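Local coordinates for penicillin-binding protein 2 (Pbp2) (Helicobacter pylori, PDB 5LP5) that probably acts as a penicillin-binding transpeptidase in peptidoglycan synthesis, and forms a core cell-wall synthesis complex with MreC, at residues A305-G310 against L561-E566; N358-I363 against M488-N493; V390-K395 against L445-L450; M257-G262 against I451-L456; N261-V266 against F461-K466. All coordinates share one frame; numbering follows the deposited sequence.

Contacts 4 and 5 start from one hairpin, 257-266, and share Asn261 and Gly262; the chain returns to it at 451-456, the end of helix 441-453, and at 461-466, the loop beyond. Before that, 305-310 opens contact 1, a loop closed only at 561-566 on strand 556-562, so contact 1 crosses contacts 4 and 5. Contact 2 opens at 358-363 and closes at 488-493 on helix 475-493; it lies within contact 1 and also crosses contacts 4 and 5. Contact 3, 390-395 with 445-450, is the innermost loop, enclosed by all four others. Contacts 1, 4 and 5 tie loops and a helix end to the antiparallel sheet or its hairpin; contacts 2 and 3 join the helical part.

Contact 1. Residues A305-G310 against L561-E566; sequences ALYPPG and LVEHGE
The Tyr307 ring takes Leu561 CD2 over one face, offset toward the rim, and Glu563 OE2 at its edge, in the plane of the ring. Ring and carboxylate are turned 58° from each other, and the ring of His542 also meets Tyr307 edge-to-face. The contact belongs to the transpeptidase fold: the loop 305-310, which leads to helix 314-324 and the probable SxxK motif at its start, is laid against the end of strand 556-562 of the antiparallel sheet. The methyl over the ring is a CH-pi contact in kind, although the modelled separation is too close for carbons and its exact value is doubtful. Tyr307 reaches it with CG placed beside the backbone N (chi1 -54°), which turns the phenol toward strand 556-562; Leu561 covers the rest of the 9.4 Å between Tyr307 CA and Leu561 CA. The one polar bond between the segments runs from Tyr307 OH to Glu563 OE2, 2.5 Å. It uses the anti lone pair of the carboxylate, on the side away from OE1. Glu563 is extended beyond CG, and OE2 also forms a salt bridge with Arg301 NE, so a phenol and a guanidinium converge on one oxygen and probably favour its negative charge. The loop is tied to the neighbouring strand 542-549 by Pro308 O, which accepts from Trp544 NE1. Val562 to Gly565 form a type II beta turn, closed by Gly565 N donating to Val562 O at 2.9 Å.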
# COMPACT_ATOMS: atom_id res chain seq x y z
N ALA A 305 13.35 -27.45 7.09
CA ALA A 305 14.40 -28.28 6.49
C ALA A 305 15.14 -28.97 7.61
O ALA A 305 15.41 -28.35 8.66
CB ALA A 305 15.38 -27.46 5.68
N LEU A 306 15.45 -30.24 7.38
CA LEU A 306 16.05 -31.10 8.39
C LEU A 306 17.47 -31.55 7.95
O LEU A 306 17.70 -31.91 6.81
CB LEU A 306 15.15 -32.32 8.65
CG LEU A 306 13.84 -32.10 9.45
CD1 LEU A 306 12.89 -33.29 9.38
CD2 LEU A 306 14.15 -31.74 10.90
N TYR A 307 18.41 -31.49 8.89
CA TYR A 307 19.78 -31.90 8.63
C TYR A 307 20.30 -32.66 9.86
O TYR A 307 19.84 -32.40 10.97
CB TYR A 307 20.70 -30.70 8.39
CG TYR A 307 20.28 -29.70 7.33
CD1 TYR A 307 19.50 -28.60 7.65
CD2 TYR A 307 20.72 -29.82 6.04
CE1 TYR A 307 19.15 -27.67 6.69
CE2 TYR A 307 20.39 -28.90 5.06
CZ TYR A 307 19.61 -27.81 5.40
OH TYR A 307 19.27 -26.88 4.44
N PRO A 308 21.25 -33.60 9.67
CA PRO A 308 21.90 -34.21 10.83
C PRO A 308 22.73 -33.17 11.56
O PRO A 308 23.51 -32.46 10.93
CB PRO A 308 22.81 -35.30 10.22
CG PRO A 308 22.37 -35.45 8.81
CD PRO A 308 21.75 -34.15 8.39
N PRO A 309 22.56 -33.05 12.89
CA PRO A 309 23.27 -31.98 13.59
C PRO A 309 24.79 -32.13 13.60
O PRO A 309 25.51 -31.13 13.60
CB PRO A 309 22.69 -32.03 15.01
CG PRO A 309 22.18 -33.39 15.16
CD PRO A 309 21.74 -33.85 13.80
N GLY A 310 25.27 -33.38 13.58
CA GLY A 310 26.68 -33.67 13.72
C GLY A 310 27.18 -33.37 15.12
O GLY A 310 26.42 -33.44 16.11
N LEU A 561 24.70 -22.64 8.89
CA LEU A 561 24.70 -23.92 8.21
C LEU A 561 24.89 -23.75 6.70
O LEU A 561 24.01 -23.19 6.03
CB LEU A 561 23.39 -24.64 8.47
CG LEU A 561 23.17 -25.85 7.56
CD1 LEU A 561 23.89 -27.09 8.07
CD2 LEU A 561 21.70 -26.10 7.46
N VAL A 562 26.00 -24.26 6.15
CA VAL A 562 26.23 -24.17 4.70
C VAL A 562 26.09 -25.54 4.05
O VAL A 562 26.87 -26.45 4.31
CB VAL A 562 27.61 -23.59 4.34
CG1 VAL A 562 27.83 -23.61 2.84
CG2 VAL A 562 27.74 -22.16 4.85
N GLU A 563 25.09 -25.67 3.18
CA GLU A 563 24.88 -26.92 2.49
C GLU A 563 26.12 -27.28 1.69
O GLU A 563 26.63 -26.47 0.93
CB GLU A 563 23.63 -26.86 1.59
CG GLU A 563 22.34 -27.01 2.38
CD GLU A 563 21.11 -27.04 1.49
OE1 GLU A 563 21.26 -27.12 0.27
OE2 GLU A 563 19.98 -26.99 2.01
N HIS A 564 26.60 -28.51 1.90
CA HIS A 564 27.77 -29.03 1.21
C HIS A 564 29.01 -28.20 1.56
O HIS A 564 29.98 -28.15 0.79
CB HIS A 564 27.49 -29.10 -0.29
CG HIS A 564 26.29 -29.94 -0.62
ND1 HIS A 564 26.15 -31.24 -0.18
CD2 HIS A 564 25.17 -29.66 -1.34
CE1 HIS A 564 25.00 -31.73 -0.63
NE2 HIS A 564 24.39 -30.79 -1.34
N GLY A 565 28.97 -27.58 2.74
CA GLY A 565 30.06 -26.74 3.25
C GLY A 565 31.29 -27.53 3.63
O GLY A 565 32.30 -26.96 4.05
N GLU A 566 31.19 -28.85 3.51
CA GLU A 566 32.36 -29.72 3.48
C GLU A 566 33.20 -29.57 4.73
O GLU A 566 34.41 -29.73 4.66
CB GLU A 566 33.22 -29.42 2.22
CG GLU A 566 34.17 -30.55 1.79
CD GLU A 566 34.96 -30.27 0.51
OE1 GLU A 566 34.87 -29.12 0.01
OE2 GLU A 566 35.68 -31.19 0.02

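Contact 2. Residues N358-I363 against M488-N493; sequences NLYKAI and MYEVCN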
# COMPACT_ATOMS: atom_id res chain seq x y z
N ASN A 358 39.58 -35.56 28.23
CA ASN A 358 38.45 -35.42 29.16
C ASN A 358 37.27 -34.82 28.40
O ASN A 358 37.29 -34.73 27.17
CB ASN A 358 38.87 -34.53 30.35
CG ASN A 358 39.44 -33.20 29.90
OD1 ASN A 358 38.98 -32.60 28.93
ND2 ASN A 358 40.47 -32.73 30.61
N LEU A 359 36.23 -34.39 29.13
CA LEU A 359 35.09 -33.70 28.51
C LEU A 359 35.50 -32.38 27.81
O LEU A 359 35.21 -32.18 26.63
CB LEU A 359 33.98 -33.43 29.54
CG LEU A 359 32.53 -33.39 29.02
CD1 LEU A 359 31.52 -33.31 30.17
CD2 LEU A 359 32.26 -32.24 28.07
N TYR A 360 36.18 -31.50 28.55
CA TYR A 360 36.66 -30.21 28.00
C TYR A 360 37.37 -30.42 26.65
O TYR A 360 37.12 -29.70 25.68
CB TYR A 360 37.63 -29.48 28.96
CG TYR A 360 37.07 -29.04 30.32
CD1 TYR A 360 36.58 -27.75 30.51
CD2 TYR A 360 37.08 -29.90 31.41
CE1 TYR A 360 36.09 -27.35 31.75
CE2 TYR A 360 36.60 -29.50 32.64
CZ TYR A 360 36.10 -28.24 32.80
OH TYR A 360 35.61 -27.86 34.03
N LYS A 361 38.25 -31.42 26.61
CA LYS A 361 39.09 -31.65 25.43
C LYS A 361 38.32 -32.32 24.29
O LYS A 361 38.59 -32.06 23.10
CB LYS A 361 40.32 -32.49 25.80
CG LYS A 361 41.37 -32.54 24.69
CD LYS A 361 42.54 -33.44 25.03
CE LYS A 361 43.13 -34.01 23.74
NZ LYS A 361 44.13 -35.08 23.95
N ALA A 362 37.36 -33.17 24.65
CA ALA A 362 36.52 -33.86 23.66
C ALA A 362 35.62 -32.88 22.91
O ALA A 362 35.37 -33.03 21.70
CB ALA A 362 35.69 -34.95 24.33
N ILE A 363 35.13 -31.88 23.64
CA ILE A 363 34.39 -30.78 23.05
C ILE A 363 35.33 -29.97 22.17
O ILE A 363 35.05 -29.75 20.98
CB ILE A 363 33.81 -29.84 24.14
CG1 ILE A 363 32.72 -30.56 24.96
CG2 ILE A 363 33.24 -28.59 23.47
CD1 ILE A 363 32.09 -29.70 26.05
N MET A 488 33.34 -24.93 24.74
CA MET A 488 33.01 -24.13 23.56
C MET A 488 33.99 -22.97 23.44
O MET A 488 34.46 -22.65 22.36
CB MET A 488 31.56 -23.62 23.61
CG MET A 488 30.48 -24.70 23.54
SD MET A 488 28.75 -24.16 23.59
CE MET A 488 28.71 -23.43 21.96
N TYR A 489 34.31 -22.35 24.58
CA TYR A 489 35.34 -21.32 24.64
C TYR A 489 36.65 -21.81 24.02
O TYR A 489 37.28 -21.11 23.22
CB TYR A 489 35.57 -20.88 26.10
CG TYR A 489 36.70 -19.88 26.27
CD1 TYR A 489 36.57 -18.57 25.82
CD2 TYR A 489 37.89 -20.25 26.89
CE1 TYR A 489 37.60 -17.67 25.98
CE2 TYR A 489 38.93 -19.36 27.04
CZ TYR A 489 38.78 -18.07 26.60
OH TYR A 489 39.80 -17.17 26.77
N GLU A 490 37.04 -23.02 24.40
CA GLU A 490 38.29 -23.63 23.94
C GLU A 490 38.27 -23.97 22.44
O GLU A 490 39.31 -23.98 21.80
CB GLU A 490 38.63 -24.87 24.78
CG GLU A 490 39.17 -24.53 26.17
CD GLU A 490 39.40 -25.75 27.06
OE1 GLU A 490 39.27 -26.91 26.60
OE2 GLU A 490 39.71 -25.53 28.25
N VAL A 491 37.10 -24.24 21.88
CA VAL A 491 37.02 -24.58 20.46
C VAL A 491 37.51 -23.43 19.59
O VAL A 491 38.14 -23.65 18.56
CB VAL A 491 35.59 -24.95 20.02
CG1 VAL A 491 35.54 -25.24 18.53
CG2 VAL A 491 35.09 -26.17 20.79
N CYS A 492 37.21 -22.22 20.05
CA CYS A 492 37.45 -20.99 19.31
C CYS A 492 38.75 -20.32 19.75
O CYS A 492 39.35 -19.57 18.98
CB CYS A 492 36.30 -20.02 19.57
SG CYS A 492 34.91 -20.03 18.41
N ASN A 493 39.18 -20.59 20.99
CA ASN A 493 40.27 -19.83 21.63
C ASN A 493 41.54 -20.61 22.00
O ASN A 493 42.62 -20.03 22.04
CB ASN A 493 39.72 -19.14 22.87
CG ASN A 493 38.67 -18.12 22.54
OD1 ASN A 493 38.98 -17.06 21.99
ND2 ASN A 493 37.42 -18.43 22.84
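Ile363 packs by van der Waals contact on Met488 and Val491 at the heart of this helix-helix crossing, where the axes of 359-363 and 488-493 approach to 8.7 Å at -47°. Ile363 CG2, set anti to its own backbone N by a chi1 of -67°, meets Met488 N at 3.9 Å and, in an apolar pair, Val491 CG2 at 4.1 Å, the two branched side chains crossing at about a right angle. Val491 CG2 also rests 3.6 Å from Ile363 O, so each helix sets a methyl beside the other's backbone. Polar atoms meet without bonding: Glu490 OE1 is 3.6 Å from Tyr360 O and 3.9 Å from Tyr360 CB, and neither approach is a hydrogen bond. That oxygen is instead paired with Arg364 NE, one residue beyond 358-363, and the extended Glu490 chain passes beside Tyr360 to get there. A capping bond starts the first helix: Asn358, the N-cap, accepts from Lys361 N through OD1 at 2.7 Å, the N-H meeting the oxygen at 156°. Around the crossing, Met315 of helix 314-324 touches both Ile363 and Met488, and Leu484 on an earlier turn of helix 475-493 packs against Leu359 and Ile363. At the far end, the disulfide of Cys492 with Cys512 fastens helix 475-493 to strand 511-517.

Contact 3. Residues V390-K395 against L445-L450; sequences VGFGEK and LAYTGL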
# COMPACT_ATOMS: atom_id res chain seq x y z
N VAL A 390 17.03 -30.42 26.02
CA VAL A 390 17.75 -29.24 25.50
C VAL A 390 17.23 -28.75 24.14
O VAL A 390 17.89 -27.93 23.48
CB VAL A 390 19.30 -29.44 25.43
CG1 VAL A 390 19.85 -29.83 26.79
CG2 VAL A 390 19.70 -30.47 24.39
N GLY A 391 16.08 -29.29 23.71
CA GLY A 391 15.28 -28.71 22.62
C GLY A 391 15.37 -29.31 21.23
O GLY A 391 15.10 -28.60 20.25
N PHE A 392 15.75 -30.58 21.11
CA PHE A 392 15.94 -31.23 19.78
C PHE A 392 14.74 -32.05 19.26
O PHE A 392 14.66 -32.38 18.05
CB PHE A 392 17.17 -32.14 19.80
CG PHE A 392 18.45 -31.42 19.52
CD1 PHE A 392 19.35 -31.16 20.53
CD2 PHE A 392 18.76 -31.02 18.24
CE1 PHE A 392 20.54 -30.51 20.27
CE2 PHE A 392 19.94 -30.37 17.96
CZ PHE A 392 20.83 -30.11 18.98
N GLY A 393 13.83 -32.38 20.17
CA GLY A 393 12.68 -33.20 19.79
C GLY A 393 11.55 -32.41 19.17
O GLY A 393 10.86 -32.89 18.29
N GLU A 394 11.38 -31.18 19.64
CA GLU A 394 10.16 -30.43 19.45
C GLU A 394 10.41 -29.12 18.73
O GLU A 394 11.56 -28.76 18.41
CB GLU A 394 9.52 -30.17 20.82
CG GLU A 394 9.02 -31.43 21.51
CD GLU A 394 7.97 -32.19 20.69
OE1 GLU A 394 7.15 -31.54 20.00
OE2 GLU A 394 7.96 -33.44 20.74
N LYS A 395 9.32 -28.41 18.47
CA LYS A 395 9.39 -27.08 17.86
C LYS A 395 9.96 -26.09 18.87
O LYS A 395 9.65 -26.18 20.05
CB LYS A 395 7.99 -26.59 17.47
CG LYS A 395 7.18 -27.52 16.59
CD LYS A 395 5.87 -26.84 16.20
CE LYS A 395 5.00 -27.73 15.32
NZ LYS A 395 3.85 -26.99 14.73
N LEU A 445 20.07 -23.35 17.27
CA LEU A 445 20.14 -21.98 17.81
C LEU A 445 19.56 -21.86 19.21
O LEU A 445 20.20 -21.27 20.10
CB LEU A 445 19.39 -21.02 16.87
CG LEU A 445 19.23 -19.57 17.35
CD1 LEU A 445 20.50 -18.75 17.17
CD2 LEU A 445 18.09 -18.91 16.61
N ALA A 446 18.34 -22.38 19.41
CA ALA A 446 17.70 -22.31 20.72
C ALA A 446 18.56 -23.07 21.74
O ALA A 446 18.81 -22.61 22.87
CB ALA A 446 16.31 -22.89 20.67
N TYR A 447 19.01 -24.24 21.30
CA TYR A 447 19.89 -25.10 22.07
C TYR A 447 21.16 -24.37 22.48
O TYR A 447 21.53 -24.37 23.66
CB TYR A 447 20.19 -26.36 21.22
CG TYR A 447 21.45 -27.14 21.51
CD1 TYR A 447 21.61 -27.86 22.70
CD2 TYR A 447 22.46 -27.22 20.56
CE1 TYR A 447 22.76 -28.60 22.94
CE2 TYR A 447 23.61 -27.95 20.79
CZ TYR A 447 23.76 -28.64 21.98
OH TYR A 447 24.91 -29.39 22.17
N THR A 448 21.83 -23.72 21.52
CA THR A 448 23.05 -22.95 21.82
C THR A 448 22.83 -21.81 22.86
O THR A 448 23.70 -21.56 23.69
CB THR A 448 23.63 -22.35 20.53
OG1 THR A 448 23.83 -23.40 19.57
CG2 THR A 448 24.94 -21.63 20.81
N GLY A 449 21.68 -21.14 22.80
CA GLY A 449 21.36 -20.09 23.76
C GLY A 449 20.90 -20.61 25.12
O GLY A 449 20.88 -19.86 26.09
N LEU A 450 20.49 -21.88 25.18
CA LEU A 450 20.26 -22.53 26.47
C LEU A 450 21.58 -22.79 27.19
O LEU A 450 21.71 -22.54 28.40
CB LEU A 450 19.49 -23.84 26.30
CG LEU A 450 19.27 -24.68 27.56
CD1 LEU A 450 18.51 -23.91 28.62
CD2 LEU A 450 18.51 -25.95 27.23
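Phe392 turns an edge toward the face of Tyr447, an edge-to-face pair with centroids 4.8 Å apart and planes at 55°, inside the transpeptidase domain where the loop after helix 380-389 meets helix 441-453. Phe392 CE1 stands over the centre of the tyrosine ring, 3.6 Å above its plane, while Phe392 CZ lies 3.7 Å from Tyr447 CD2. The tyrosine leaves its helix with CG opposite the backbone N (chi1 157°), which brings the ring alongside Val390; the two side chains run side by side in the same direction, with Val390 CG2 3.6 Å from Tyr447 CD1. Leu450, one helical turn on, approaches Val390 at about a right angle, and its CD2 comes within 4.0 Å of Val390 CB. Val390 thus meets the ring and the leucine branch on two adjoining sides, just where its own helix ends. Gly391 follows with positive phi (100°), and the chain then swings so that Phe392 comes back to the same tyrosine; Phe437 adds a second edge-to-face partner for Phe392. The phenol end of Tyr447 points to other partners: its OH is hydrogen-bonded to Val312 O and Gly316 N near the start of helix 314-324, which satisfies a buried hydroxyl and holds the far end of the ring in place. At the base of the side chain, Val390 O faces Tyr447 CB at 3.6 Å.

Contact 4. Residues M257-G262 against I451-L456; sequences MDAENG and IATGKL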
# COMPACT_ATOMS: atom_id res chain seq x y z
N MET A 257 20.35 -14.41 17.31
CA MET A 257 19.28 -14.32 18.29
C MET A 257 19.69 -13.73 19.62
O MET A 257 20.63 -14.17 20.24
CB MET A 257 18.67 -15.68 18.53
CG MET A 257 17.52 -15.65 19.53
SD MET A 257 16.77 -17.25 19.88
CE MET A 257 18.08 -18.10 20.75
N ASP A 258 18.92 -12.75 20.08
CA ASP A 258 19.02 -12.25 21.45
C ASP A 258 18.65 -13.38 22.40
O ASP A 258 17.48 -13.74 22.53
CB ASP A 258 18.07 -11.06 21.61
CG ASP A 258 18.21 -10.36 22.94
OD1 ASP A 258 18.53 -11.04 23.93
OD2 ASP A 258 17.96 -9.13 23.00
N ALA A 259 19.64 -13.94 23.08
CA ALA A 259 19.47 -15.15 23.89
C ALA A 259 18.74 -14.93 25.24
O ALA A 259 18.51 -15.90 25.98
CB ALA A 259 20.82 -15.81 24.13
N GLU A 260 18.40 -13.68 25.54
CA GLU A 260 17.68 -13.32 26.77
C GLU A 260 16.17 -13.23 26.61
O GLU A 260 15.45 -13.34 27.61
CB GLU A 260 18.19 -11.99 27.33
CG GLU A 260 19.63 -12.03 27.81
CD GLU A 260 20.16 -10.67 28.21
OE1 GLU A 260 19.99 -9.71 27.42
OE2 GLU A 260 20.77 -10.58 29.30
N ASN A 261 15.69 -13.00 25.39
CA ASN A 261 14.24 -12.92 25.11
C ASN A 261 13.75 -13.63 23.84
O ASN A 261 12.55 -13.80 23.65
CB ASN A 261 13.80 -11.46 25.04
CG ASN A 261 14.48 -10.68 23.92
OD1 ASN A 261 14.89 -11.24 22.91
ND2 ASN A 261 14.59 -9.39 24.10
N GLY A 262 14.67 -14.00 22.95
CA GLY A 262 14.32 -14.81 21.78
C GLY A 262 14.11 -14.05 20.49
O GLY A 262 13.61 -14.61 19.52
N ILE A 451 22.56 -23.31 26.46
CA ILE A 451 23.89 -23.57 27.04
C ILE A 451 24.42 -22.27 27.62
O ILE A 451 24.76 -22.19 28.79
CB ILE A 451 24.88 -24.11 25.97
CG1 ILE A 451 24.44 -25.49 25.47
CG2 ILE A 451 26.33 -24.17 26.47
CD1 ILE A 451 24.21 -26.50 26.57
N ALA A 452 24.48 -21.24 26.78
CA ALA A 452 25.14 -20.00 27.17
C ALA A 452 24.38 -19.29 28.28
O ALA A 452 25.00 -18.78 29.20
CB ALA A 452 25.34 -19.11 25.96
N THR A 453 23.06 -19.30 28.23
CA THR A 453 22.25 -18.55 29.19
C THR A 453 21.85 -19.34 30.42
O THR A 453 21.75 -18.77 31.50
CB THR A 453 20.93 -18.04 28.54
OG1 THR A 453 21.18 -17.50 27.24
CG2 THR A 453 20.26 -16.97 29.42
N GLY A 454 21.59 -20.63 30.27
CA GLY A 454 21.01 -21.43 31.35
C GLY A 454 19.49 -21.49 31.29
O GLY A 454 18.83 -22.24 32.05
N LYS A 455 18.93 -20.70 30.36
CA LYS A 455 17.50 -20.73 30.09
C LYS A 455 17.24 -20.67 28.59
O LYS A 455 18.10 -20.22 27.81
CB LYS A 455 16.79 -19.59 30.83
CG LYS A 455 16.84 -19.78 32.34
CD LYS A 455 16.18 -18.65 33.08
CE LYS A 455 16.49 -18.71 34.56
NZ LYS A 455 15.49 -17.94 35.36
N LEU A 456 16.05 -21.15 28.22
CA LEU A 456 15.69 -21.44 26.82
C LEU A 456 14.80 -20.39 26.17
O LEU A 456 13.65 -20.16 26.57
CB LEU A 456 14.98 -22.80 26.75
CG LEU A 456 14.65 -23.33 25.35
CD1 LEU A 456 15.90 -23.59 24.53
CD2 LEU A 456 13.80 -24.59 25.47
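Van der Waals contact is all that joins Ala259 to Thr453, the pair that brings the hairpin after strand 252-258 against the end of helix 441-453. Thr453 OG1 lies 3.6 Å from Ala259 CB and 3.4 Å from Ala259 O, and Thr453 CG2 is 4.0 Å from the same carbonyl oxygen, so hydroxyl and methyl both face the oxygen from the same side, the hydroxyl nearer. A chi1 of -44° sets OG1 beside the backbone N and CG2 opposite it, which allows both branches to face the hairpin.

The hydrogen bonds here lie within each part of the fold. Asp258 OD1 accepts from Glu260 N at 3.1 Å, met nearly head-on along the carboxylate C-O bond, and makes an Asx turn; Gly262 N closes the loop on Asp258 O at 2.9 Å. These bonds shape the turn between the antiparallel strands 252-258 and 264-270 and present Ala259 CB to the helix. On the other side, Thr453 OG1 donates to Gly449 O one turn back in its own helix, and Gly454 then ends the helix with positive phi.

Among charged groups, Glu260 OE1 forms a salt bridge with Lys555 NZ, while a backbone bond between Ala259 and Lys555 ties the hairpin to the residue just before strand 556-562, the other neighbour of 252-258 in the sheet. With its hydroxyl bonded to Gly449 O, Thr453 probably meets the Ala259 carbonyl only as a packing neighbour; no hydrogen bond runs between 257-262 and 451-456, which touch through a small, partly buried surface.

Contact 5. Residues N261-V266 against F461-K466; sequences NGELLV and FAINNK
Leu264 and Phe461 bring the backbones to 5.6 Å between CA atoms, where the start of strand 264-270 passes the loop after helix 441-453 and that loop enters a type I beta turn from Ala462 to Asn465. Leu264 sets its CD1 over one face of the Phe461 ring, 3.6 Å from the centroid and 20° off the normal, a CH-pi contact. The methyl is offset toward the rim, its nearest ring atom being Phe461 CZ at 3.4 Å, and Leu264 CB reaches Phe461 CE1 at 3.9 Å. Although the Phe461 CB points away from the strand, a chi1 of -71° and the length of the side chain bring the ring back beneath the leucine. Beside this pair, Glu263 OE2 lies 3.7 Å from Ile463 CG2 and touches it without bonding; the other oxygen, OE1, is salt-bridged to Arg59 NH2. Glu263 itself is positioned by an Asx turn, in which Asn261 OD1 accepts from Glu263 N at 2.9 Å.

Ser234 OG probably shares its one proton between Leu264 O and Phe461 O; backbone bonds join His460 to Gly262 and Leu264. Strand 264-270 has a classic beta bulge, Leu265 and Val266 both facing Val256 of strand 252-258, and Val266 packs on helix 237-246. Arg59 lies in the dimerisation-family region, so this edge of the transpeptidase sheet meets the N-terminal part of the protein.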
# COMPACT_ATOMS: atom_id res chain seq x y z
N ASN A 261 15.69 -13.00 25.39
CA ASN A 261 14.24 -12.92 25.11
C ASN A 261 13.75 -13.63 23.84
O ASN A 261 12.55 -13.80 23.65
CB ASN A 261 13.80 -11.46 25.04
CG ASN A 261 14.48 -10.68 23.92
OD1 ASN A 261 14.89 -11.24 22.91
ND2 ASN A 261 14.59 -9.39 24.10
N GLY A 262 14.67 -14.00 22.95
CA GLY A 262 14.32 -14.81 21.78
C GLY A 262 14.11 -14.05 20.49
O GLY A 262 13.61 -14.61 19.52
N GLU A 263 14.48 -12.78 20.46
CA GLU A 263 14.32 -11.98 19.27
C GLU A 263 15.31 -12.43 18.19
O GLU A 263 16.50 -12.62 18.46
CB GLU A 263 14.49 -10.48 19.59
CG GLU A 263 13.28 -9.85 20.27
CD GLU A 263 13.40 -8.35 20.50
OE1 GLU A 263 14.53 -7.80 20.37
OE2 GLU A 263 12.36 -7.72 20.82
N LEU A 264 14.81 -12.62 16.98
CA LEU A 264 15.64 -12.94 15.84
C LEU A 264 16.04 -11.65 15.10
O LEU A 264 15.20 -10.91 14.59
CB LEU A 264 14.92 -13.90 14.90
CG LEU A 264 14.61 -15.25 15.54
CD1 LEU A 264 13.65 -16.03 14.68
CD2 LEU A 264 15.87 -16.06 15.81
N LEU A 265 17.34 -11.38 15.08
CA LEU A 265 17.86 -10.24 14.38
C LEU A 265 18.21 -10.62 12.94
O LEU A 265 18.13 -9.79 12.05
CB LEU A 265 19.10 -9.70 15.10
CG LEU A 265 18.94 -9.27 16.58
CD1 LEU A 265 20.27 -8.84 17.20
CD2 LEU A 265 17.93 -8.16 16.73
N VAL A 266 18.60 -11.87 12.72
CA VAL A 266 18.79 -12.41 11.38
C VAL A 266 18.08 -13.75 11.25
O VAL A 266 17.94 -14.49 12.21
CB VAL A 266 20.28 -12.61 11.08
CG1 VAL A 266 20.48 -13.18 9.69
CG2 VAL A 266 21.02 -11.29 11.22
N PHE A 461 9.90 -13.38 15.74
CA PHE A 461 10.15 -12.24 14.87
C PHE A 461 9.36 -11.00 15.31
O PHE A 461 9.83 -9.88 15.18
CB PHE A 461 9.78 -12.57 13.44
CG PHE A 461 10.72 -13.55 12.79
CD1 PHE A 461 11.92 -13.13 12.25
CD2 PHE A 461 10.39 -14.89 12.72
CE1 PHE A 461 12.78 -14.02 11.64
CE2 PHE A 461 11.24 -15.79 12.11
CZ PHE A 461 12.43 -15.36 11.57
N ALA A 462 8.15 -11.20 15.81
CA ALA A 462 7.30 -10.08 16.20
C ALA A 462 7.73 -9.49 17.56
O ALA A 462 7.57 -10.12 18.60
CB ALA A 462 5.85 -10.53 16.25
N ILE A 463 8.24 -8.26 17.54
CA ILE A 463 8.75 -7.64 18.77
C ILE A 463 7.70 -7.61 19.86
O ILE A 463 8.01 -7.82 21.01
CB ILE A 463 9.31 -6.22 18.53
CG1 ILE A 463 10.65 -6.33 17.78
CG2 ILE A 463 9.53 -5.50 19.86
CD1 ILE A 463 11.32 -5.01 17.45
N ASN A 464 6.45 -7.37 19.48
CA ASN A 464 5.34 -7.34 20.45
C ASN A 464 4.83 -8.75 20.81
O ASN A 464 3.73 -8.91 21.33
CB ASN A 464 4.19 -6.42 19.97
CG ASN A 464 3.74 -6.72 18.53
OD1 ASN A 464 4.39 -7.44 17.78
ND2 ASN A 464 2.64 -6.09 18.12
N ASN A 465 5.65 -9.78 20.56
CA ASN A 465 5.38 -11.15 21.02
C ASN A 465 6.20 -11.49 22.27
O ASN A 465 7.22 -12.16 22.17
CB ASN A 465 5.74 -12.13 19.90
CG ASN A 465 4.88 -13.38 19.89
OD1 ASN A 465 4.11 -13.67 20.80
ND2 ASN A 465 5.02 -14.13 18.81
N LYS A 466 5.75 -11.03 23.43
CA LYS A 466 6.43 -11.28 24.72
C LYS A 466 6.47 -12.77 25.01
O LYS A 466 5.52 -13.36 25.53
CB LYS A 466 5.70 -10.56 25.86
CG LYS A 466 6.19 -10.90 27.28
CD LYS A 466 5.13 -10.61 28.33
CE LYS A 466 5.62 -10.83 29.75
NZ LYS A 466 4.58 -10.41 30.73